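Long-range contact in aminoglycoside phosphotransferase (Alicyclobacillus acidocaldarius subsp. acidocaldarius, PDB 4PDY), which probably transfers a phosphate group to a small-molecule substrate, as enzymes of the kinase-like aminoglycoside phosphotransferase family do: residues Gly119-Gln133 / His272-Val284. Residues are numbered along the deposited sequence; the frame is centred on the assembly and turned at random.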
loop_
_atom_site.group_PDB
_atom_site.type_symbol
_atom_site.label_atom_id
_atom_site.label_comp_id
_atom_site.label_asym_id
_atom_site.label_seq_id
_atom_site.Cartn_x
_atom_site.Cartn_y
_atom_site.Cartn_z
ATOM N N GLY A 119 -0.744 -0.071 -14.232
ATOM C CA GLY A 119 -1.624 0.091 -15.381
ATOM C C GLY A 119 -1.663 -1.106 -16.315
ATOM O O GLY A 119 -2.373 -1.067 -17.312
ATOM N N LEU A 120 -0.886 -2.155 -16.008
ATOM C CA LEU A 120 -0.839 -3.379 -16.803
ATOM C C LEU A 120 -1.525 -4.494 -16.048
ATOM O O LEU A 120 -1.112 -4.823 -14.941
ATOM C CB LEU A 120 0.603 -3.810 -17.111
ATOM C CG LEU A 120 1.376 -2.894 -18.032
ATOM C CD1 LEU A 120 2.788 -3.436 -18.225
ATOM C CD2 LEU A 120 0.666 -2.772 -19.372
ATOM N N PRO A 121 -2.559 -5.096 -16.651
ATOM C CA PRO A 121 -3.216 -6.209 -15.982
ATOM C C PRO A 121 -2.289 -7.315 -15.499
ATOM O O PRO A 121 -2.440 -7.845 -14.430
ATOM C CB PRO A 121 -4.191 -6.707 -17.045
ATOM C CG PRO A 121 -4.578 -5.478 -17.790
ATOM C CD PRO A 121 -3.291 -4.688 -17.867
ATOM N N GLU A 122 -1.278 -7.647 -16.290
ATOM C CA GLU A 122 -0.350 -8.683 -15.904
ATOM C C GLU A 122 0.382 -8.351 -14.595
ATOM O O GLU A 122 0.635 -9.232 -13.762
ATOM C CB GLU A 122 0.658 -8.873 -17.060
ATOM C CG GLU A 122 1.909 -9.666 -16.732
ATOM C CD GLU A 122 1.643 -11.081 -16.256
ATOM O OE1 GLU A 122 0.494 -11.570 -16.420
ATOM O OE2 GLU A 122 2.591 -11.709 -15.704
ATOM N N HIS A 123 0.796 -7.101 -14.461
ATOM C CA HIS A 123 1.541 -6.688 -13.279
ATOM C C HIS A 123 0.621 -6.623 -12.060
ATOM O O HIS A 123 0.998 -7.021 -10.973
ATOM C CB HIS A 123 2.193 -5.330 -13.496
ATOM C CG HIS A 123 3.367 -5.367 -14.415
ATOM N ND1 HIS A 123 4.450 -4.537 -14.248
ATOM C CD2 HIS A 123 3.628 -6.126 -15.503
ATOM C CE1 HIS A 123 5.331 -4.774 -15.205
ATOM N NE2 HIS A 123 4.854 -5.725 -15.981
ATOM N N VAL A 124 -0.598 -6.141 -12.279
ATOM C CA VAL A 124 -1.600 -6.149 -11.206
ATOM C C VAL A 124 -1.938 -7.577 -10.773
ATOM O O VAL A 124 -2.004 -7.888 -9.578
ATOM C CB VAL A 124 -2.862 -5.401 -11.651
ATOM C CG1 VAL A 124 -3.943 -5.525 -10.584
ATOM C CG2 VAL A 124 -2.578 -3.939 -11.880
ATOM N N ALA A 125 -2.066 -8.458 -11.758
ATOM C CA ALA A 125 -2.374 -9.858 -11.497
ATOM C C ALA A 125 -1.332 -10.460 -10.557
ATOM O O ALA A 125 -1.633 -11.148 -9.594
ATOM C CB ALA A 125 -2.386 -10.647 -12.812
ATOM N N GLN A 126 -0.060 -10.264 -10.917
ATOM C CA GLN A 126 1.019 -10.865 -10.146
ATOM C C GLN A 126 1.208 -10.227 -8.764
ATOM O O GLN A 126 1.580 -10.925 -7.828
ATOM C CB GLN A 126 2.335 -10.919 -10.956
ATOM C CG GLN A 126 2.246 -11.916 -12.113
ATOM C CD GLN A 126 1.871 -13.314 -11.637
ATOM O OE1 GLN A 126 2.441 -13.834 -10.682
ATOM N NE2 GLN A 126 0.855 -13.898 -12.268
ATOM N N THR A 127 0.995 -8.916 -8.680
ATOM C CA THR A 127 0.996 -8.246 -7.370
ATOM C C THR A 127 -0.111 -8.807 -6.455
ATOM O O THR A 127 0.160 -9.146 -5.331
ATOM C CB THR A 127 0.877 -6.719 -7.536
ATOM O OG1 THR A 127 1.920 -6.243 -8.404
ATOM C CG2 THR A 127 0.981 -6.003 -6.206
ATOM N N ALA A 128 -1.310 -8.932 -7.004
ATOM C CA ALA A 128 -2.433 -9.496 -6.271
ATOM C C ALA A 128 -2.125 -10.926 -5.827
ATOM O O ALA A 128 -2.373 -11.310 -4.699
ATOM C CB ALA A 128 -3.674 -9.455 -7.133
ATOM N N TYR A 129 -1.596 -11.742 -6.729
ATOM C CA TYR A 129 -1.273 -13.118 -6.411
ATOM C C TYR A 129 -0.326 -13.176 -5.226
ATOM O O TYR A 129 -0.500 -13.946 -4.271
ATOM C CB TYR A 129 -0.689 -13.801 -7.663
ATOM C CG TYR A 129 -0.531 -15.298 -7.598
ATOM C CD1 TYR A 129 -1.599 -16.118 -7.257
ATOM C CD2 TYR A 129 0.669 -15.897 -7.977
ATOM C CE1 TYR A 129 -1.449 -17.499 -7.233
ATOM C CE2 TYR A 129 0.816 -17.262 -7.956
ATOM C CZ TYR A 129 -0.238 -18.062 -7.583
ATOM O OH TYR A 129 -0.095 -19.423 -7.558
ATOM N N THR A 130 0.739 -12.388 -5.318
ATOM C CA THR A 130 1.738 -12.358 -4.271
ATOM C C THR A 130 1.144 -11.892 -2.923
ATOM O O THR A 130 1.437 -12.492 -1.877
ATOM C CB THR A 130 2.920 -11.472 -4.718
ATOM O OG1 THR A 130 3.640 -12.176 -5.739
ATOM C CG2 THR A 130 3.816 -11.106 -3.568
ATOM N N LEU A 131 0.379 -10.804 -2.958
ATOM C CA LEU A 131 -0.253 -10.321 -1.728
ATOM C C LEU A 131 -1.168 -11.390 -1.102
ATOM O O LEU A 131 -1.168 -11.582 0.115
ATOM C CB LEU A 131 -1.040 -9.048 -2.016
ATOM C CG LEU A 131 -0.190 -7.798 -2.307
ATOM C CD1 LEU A 131 -1.090 -6.728 -2.916
ATOM C CD2 LEU A 131 0.534 -7.289 -1.066
ATOM N N ALA A 132 -1.932 -12.069 -1.942
ATOM C CA ALA A 132 -2.806 -13.135 -1.474
ATOM C C ALA A 132 -2.015 -14.281 -0.868
ATOM O O ALA A 132 -2.384 -14.862 0.146
ATOM C CB ALA A 132 -3.668 -13.612 -2.610
ATOM N N GLN A 133 -0.904 -14.633 -1.514
ATOM C CA GLN A 133 -0.041 -15.689 -0.991
ATOM C C GLN A 133 0.536 -15.313 0.366
ATOM O O GLN A 133 0.643 -16.154 1.255
ATOM C CB GLN A 133 1.092 -16.018 -1.977
ATOM C CG GLN A 133 0.629 -16.721 -3.231
ATOM C CD GLN A 133 1.761 -17.020 -4.179
ATOM O OE1 GLN A 133 2.699 -16.207 -4.311
ATOM N NE2 GLN A 133 1.734 -18.204 -4.793
ATOM N N HIS A 272 -10.436 -4.424 -16.504
ATOM C CA HIS A 272 -9.486 -5.531 -16.682
ATOM C C HIS A 272 -8.479 -5.572 -15.542
ATOM O O HIS A 272 -8.026 -6.645 -15.152
ATOM C CB HIS A 272 -8.696 -5.464 -17.999
ATOM C CG HIS A 272 -9.514 -5.681 -19.234
ATOM N ND1 HIS A 272 -10.008 -4.636 -19.986
ATOM C CD2 HIS A 272 -9.901 -6.815 -19.866
ATOM C CE1 HIS A 272 -10.684 -5.117 -21.015
ATOM N NE2 HIS A 272 -10.607 -6.435 -20.983
ATOM N N LEU A 273 -8.144 -4.400 -15.001
ATOM C CA LEU A 273 -7.219 -4.330 -13.887
ATOM C C LEU A 273 -7.854 -4.923 -12.633
ATOM O O LEU A 273 -7.182 -5.640 -11.891
ATOM C CB LEU A 273 -6.803 -2.891 -13.639
ATOM C CG LEU A 273 -6.089 -2.204 -14.819
ATOM C CD1 LEU A 273 -6.084 -0.689 -14.671
ATOM C CD2 LEU A 273 -4.667 -2.719 -15.005
ATOM N N ALA A 274 -9.150 -4.633 -12.401
ATOM C CA ALA A 274 -9.837 -5.172 -11.230
ATOM C C ALA A 274 -10.006 -6.675 -11.354
ATOM O O ALA A 274 -9.761 -7.406 -10.417
ATOM C CB ALA A 274 -11.176 -4.494 -11.028
ATOM N N TYR A 275 -10.354 -7.136 -12.554
ATOM C CA TYR A 275 -10.540 -8.558 -12.779
ATOM C C TYR A 275 -9.234 -9.305 -12.536
ATOM O O TYR A 275 -9.221 -10.356 -11.907
ATOM C CB TYR A 275 -11.048 -8.825 -14.187
ATOM C CG TYR A 275 -11.366 -10.279 -14.445
ATOM C CD1 TYR A 275 -12.436 -10.894 -13.812
ATOM C CD2 TYR A 275 -10.598 -11.038 -15.304
ATOM C CE1 TYR A 275 -12.746 -12.229 -14.040
ATOM C CE2 TYR A 275 -10.890 -12.376 -15.537
ATOM C CZ TYR A 275 -11.969 -12.966 -14.902
ATOM O OH TYR A 275 -12.257 -14.295 -15.131
ATOM N N ALA A 276 -8.135 -8.750 -13.055
ATOM C CA ALA A 276 -6.808 -9.365 -12.857
ATOM C C ALA A 276 -6.527 -9.528 -11.350
ATOM O O ALA A 276 -6.078 -10.579 -10.869
ATOM C CB ALA A 276 -5.729 -8.526 -13.532
ATOM N N CYS A 277 -6.846 -8.489 -10.590
ATOM C CA CYS A 277 -6.657 -8.526 -9.158
ATOM C C CYS A 277 -7.546 -9.586 -8.470
ATOM O O CYS A 277 -7.054 -10.452 -7.752
ATOM C CB CYS A 277 -6.962 -7.151 -8.597
ATOM S SG CYS A 277 -6.877 -6.984 -6.814
ATOM N N PHE A 278 -8.857 -9.535 -8.720
ATOM C CA PHE A 278 -9.793 -10.421 -8.021
ATOM C C PHE A 278 -9.490 -11.880 -8.376
ATOM O O PHE A 278 -9.478 -12.747 -7.515
ATOM C CB PHE A 278 -11.242 -10.113 -8.409
ATOM C CG PHE A 278 -11.767 -8.797 -7.882
ATOM C CD1 PHE A 278 -11.603 -8.452 -6.554
ATOM C CD2 PHE A 278 -12.480 -7.941 -8.704
ATOM C CE1 PHE A 278 -12.115 -7.269 -6.065
ATOM C CE2 PHE A 278 -13.002 -6.753 -8.211
ATOM C CZ PHE A 278 -12.808 -6.417 -6.895
ATOM N N LEU A 279 -9.227 -12.142 -9.657
ATOM C CA LEU A 279 -8.958 -13.505 -10.086
ATOM C C LEU A 279 -7.775 -14.105 -9.314
ATOM O O LEU A 279 -7.776 -15.278 -8.964
ATOM C CB LEU A 279 -8.651 -13.544 -11.587
ATOM C CG LEU A 279 -8.648 -14.903 -12.273
ATOM C CD1 LEU A 279 -10.070 -15.450 -12.339
ATOM C CD2 LEU A 279 -8.052 -14.779 -13.672
ATOM N N HIS A 280 -6.735 -13.291 -9.085
ATOM C CA HIS A 280 -5.528 -13.807 -8.461
ATOM C C HIS A 280 -5.591 -13.867 -6.945
ATOM O O HIS A 280 -4.961 -14.732 -6.361
ATOM C CB HIS A 280 -4.288 -13.076 -8.995
ATOM C CG HIS A 280 -4.000 -13.453 -10.407
ATOM N ND1 HIS A 280 -4.669 -12.898 -11.470
ATOM C CD2 HIS A 280 -3.168 -14.389 -10.928
ATOM C CE1 HIS A 280 -4.275 -13.486 -12.591
ATOM N NE2 HIS A 280 -3.344 -14.373 -12.287
ATOM N N PHE A 281 -6.375 -12.990 -6.302
ATOM C CA PHE A 281 -6.723 -13.231 -4.889
ATOM C C PHE A 281 -7.559 -14.516 -4.744
ATOM O O PHE A 281 -7.283 -15.368 -3.901
ATOM C CB PHE A 281 -7.459 -12.027 -4.267
ATOM C CG PHE A 281 -6.537 -10.962 -3.743
ATOM C CD1 PHE A 281 -6.059 -11.035 -2.443
ATOM C CD2 PHE A 281 -6.164 -9.882 -4.526
ATOM C CE1 PHE A 281 -5.193 -10.073 -1.945
ATOM C CE2 PHE A 281 -5.311 -8.899 -4.036
ATOM C CZ PHE A 281 -4.844 -8.988 -2.735
ATOM N N ASP A 282 -8.563 -14.649 -5.603
ATOM C CA ASP A 282 -9.471 -15.798 -5.563
ATOM C C ASP A 282 -8.744 -17.117 -5.756
ATOM O O ASP A 282 -9.104 -18.109 -5.140
ATOM C CB ASP A 282 -10.553 -15.636 -6.629
ATOM C CG ASP A 282 -11.741 -16.529 -6.399
ATOM O OD1 ASP A 282 -12.585 -16.220 -5.522
ATOM O OD2 ASP A 282 -11.844 -17.520 -7.123
ATOM N N ALA A 283 -7.707 -17.117 -6.605
ATOM C CA ALA A 283 -6.921 -18.323 -6.882
ATOM C C ALA A 283 -6.244 -18.876 -5.622
ATOM O O ALA A 283 -6.094 -20.085 -5.464
ATOM C CB ALA A 283 -5.875 -18.024 -7.950
ATOM N N VAL A 284 -5.842 -17.990 -4.724
ATOM C CA VAL A 284 -5.232 -18.413 -3.469
ATOM C C VAL A 284 -6.298 -18.828 -2.441
ATOM O O VAL A 284 -6.176 -19.864 -1.798
ATOM C CB VAL A 284 -4.306 -17.309 -2.917
ATOM C CG1 VAL A 284 -3.718 -17.716 -1.581
ATOM C CG2 VAL A 284 -3.204 -17.001 -3.925
#
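Helices 121-133 and 272-284 run nearly parallel, axes 7.7 Å apart at closest and crossing at -28°; Ala125 CA and Ala276 CA lie 4.7 Å apart, the register's shortest CA spacing, permitted by two alanines. One turn on, His280 enters as a knob among Ala125, Gln126, Ala128 and Tyr129. Its ring lies with one face against Ala125 CB, a CH-pi contact 3.6 Å from the centroid and 24° off the normal. His280 ND1 donates to Ala276 O at 2.8 Å, on a lone pair in the carbonyl plane and close to the ring plane, which restrains the ring's rotation. Alanine in place of His280 is likely to open a gap over Ala125 CB and rob Ala276 O of its side-chain donor. The pair belongs to the helical part of this kinase-like fold, where helix 252-266 packs against Val124, Leu131 and Phe281. Phe281 turns a face to Ala128 O, centred over the ring, while Phe281 CD1 lies 3.5 Å from Ala132 CB. Further along, Val284 splits its branches: CG1, anti to the backbone N (chi1 177°), meets Ala132 O, and CG2 reaches Tyr129 CE1 at 3.8 Å. Toward Gly119, Leu273 CD2 fits against Pro121 CD at 3.7 Å and Gly119 O.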